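Deferrochelatase (Vibrio cholerae, PDB 5DE0) probably acts as a heme b-dependent peroxidase of the dye-decolorizing (DyP) type. Local coordinates at residues L40-V44 against L56-V60. Numbering follows the deposited sequence.
Sequences LPALV and LTVSV
Segment 40-44 is the first turn of helix 40-50, closed by the V44 N to L40 O hydrogen bond of 2.9 Å, and it runs antiparallel (177°) to strand 57-60, axes 8.5 Å apart at closest. Register is set by P41 over V58 (CA to CA 6.6 Å) and V44 over L56 (CA to CA 6.4 Å). No hydrogen bond crosses between the segments, so apolar packing holds them together. V44, chi1 t, points its CA-CB bond at the strand: its CG2 meets V58 CG1 at 3.8 Å and its CG1 lies 3.7 Å from L56 CG. One helical turn back, L40 (mt) sets CD1 3.8 Å from CG2 of V60, while P41 CA rests 4.1 Å from CG1 of V58, which takes the p rotamer.

The arrangement is helix-on-sheet packing in the N-terminal half of a DyP peroxidase, whose two halves each contain a four-stranded antiparallel sheet of the ferredoxin-like, dimeric α/β-barrel type. Strand 57-62 is an edge strand of the first sheet within the chain, and along 56-60 the CA-CB bonds alternate: those of L56, V58 and V60 point toward the helix, those of T57 and S59 away.

V44 CG1 also comes within 3.2 Å of L56 O, a tight van der Waals approach; that carbonyl accepts a hydrogen bond from N48 ND2 of the same helix. T57 is hydrogen-bonded through OG1 to H103 O of strand 98-104.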
loop_
_atom_site.group_PDB
_atom_site.type_symbol
_atom_site.label_atom_id
_atom_site.label_comp_id
_atom_site.label_asym_id
_atom_site.label_seq_id
_atom_site.Cartn_x
_atom_site.Cartn_y
_atom_site.Cartn_z
ATOM N N LEU B 40 22.482 -2.171 -3.249
ATOM C CA LEU B 40 21.197 -2.724 -2.826
ATOM C C LEU B 40 21.285 -4.180 -2.339
ATOM O O LEU B 40 20.725 -4.494 -1.287
ATOM C CB LEU B 40 20.167 -2.603 -3.955
ATOM C CG LEU B 40 19.618 -1.198 -4.199
ATOM C CD1 LEU B 40 18.588 -1.204 -5.318
ATOM C CD2 LEU B 40 19.018 -0.638 -2.917
ATOM N N PRO B 41 21.977 -5.072 -3.086
ATOM C CA PRO B 41 22.099 -6.447 -2.581
ATOM C C PRO B 41 22.730 -6.546 -1.191
ATOM O O PRO B 41 22.276 -7.346 -0.372
ATOM C CB PRO B 41 23.001 -7.119 -3.619
ATOM C CG PRO B 41 22.742 -6.376 -4.867
ATOM C CD PRO B 41 22.534 -4.952 -4.448
ATOM N N ALA B 42 23.759 -5.742 -0.935
ATOM C CA ALA B 42 24.440 -5.755 0.355
ATOM C C ALA B 42 23.511 -5.270 1.460
ATOM O O ALA B 42 23.552 -5.777 2.580
ATOM C CB ALA B 42 25.699 -4.901 0.304
ATOM N N LEU B 43 22.677 -4.288 1.136
ATOM C CA LEU B 43 21.677 -3.789 2.072
ATOM C C LEU B 43 20.645 -4.869 2.383
ATOM O O LEU B 43 20.274 -5.075 3.538
ATOM C CB LEU B 43 20.987 -2.546 1.510
ATOM C CG LEU B 43 19.773 -2.035 2.293
ATOM C CD1 LEU B 43 20.167 -1.633 3.706
ATOM C CD2 LEU B 43 19.105 -0.878 1.568
ATOM N N VAL B 44 20.189 -5.557 1.342
ATOM C CA VAL B 44 19.201 -6.622 1.483
ATOM C C VAL B 44 19.728 -7.771 2.346
ATOM O O VAL B 44 19.016 -8.283 3.212
ATOM C CB VAL B 44 18.772 -7.163 0.102
ATOM C CG1 VAL B 44 17.981 -8.458 0.245
ATOM C CG2 VAL B 44 17.965 -6.114 -0.643
ATOM N N LEU B 56 13.755 -11.323 2.226
ATOM C CA LEU B 56 13.824 -10.171 1.336
ATOM C C LEU B 56 14.750 -10.448 0.158
ATOM O O LEU B 56 15.876 -10.914 0.336
ATOM C CB LEU B 56 14.295 -8.931 2.099
ATOM C CG LEU B 56 14.470 -7.654 1.275
ATOM C CD1 LEU B 56 13.130 -7.140 0.766
ATOM C CD2 LEU B 56 15.184 -6.591 2.093
ATOM N N THR B 57 14.260 -10.173 -1.045
ATOM C CA THR B 57 15.034 -10.386 -2.261
ATOM C C THR B 57 15.059 -9.116 -3.098
ATOM O O THR B 57 14.282 -8.194 -2.858
ATOM C CB THR B 57 14.460 -11.534 -3.103
ATOM O OG1 THR B 57 13.126 -11.203 -3.510
ATOM C CG2 THR B 57 14.434 -12.827 -2.303
ATOM N N VAL B 58 15.948 -9.066 -4.083
ATOM C CA VAL B 58 16.061 -7.887 -4.933
ATOM C C VAL B 58 16.598 -8.243 -6.320
ATOM O O VAL B 58 17.392 -9.172 -6.473
ATOM C CB VAL B 58 16.971 -6.812 -4.280
ATOM C CG1 VAL B 58 18.410 -7.302 -4.186
ATOM C CG2 VAL B 58 16.893 -5.491 -5.039
ATOM N N SER B 59 16.133 -7.516 -7.332
ATOM C CA SER B 59 16.677 -7.630 -8.678
ATOM C C SER B 59 16.685 -6.266 -9.359
ATOM O O SER B 59 15.637 -5.643 -9.530
ATOM C CB SER B 59 15.874 -8.628 -9.510
ATOM O OG SER B 59 16.401 -8.721 -10.821
ATOM N N VAL B 60 17.874 -5.804 -9.735
ATOM C CA VAL B 60 18.030 -4.510 -10.385
ATOM C C VAL B 60 18.217 -4.686 -11.887
ATOM O O VAL B 60 19.085 -5.443 -12.329
ATOM C CB VAL B 60 19.227 -3.728 -9.810
ATOM C CG1 VAL B 60 19.335 -2.369 -10.476
ATOM C CG2 VAL B 60 19.085 -3.582 -8.301
#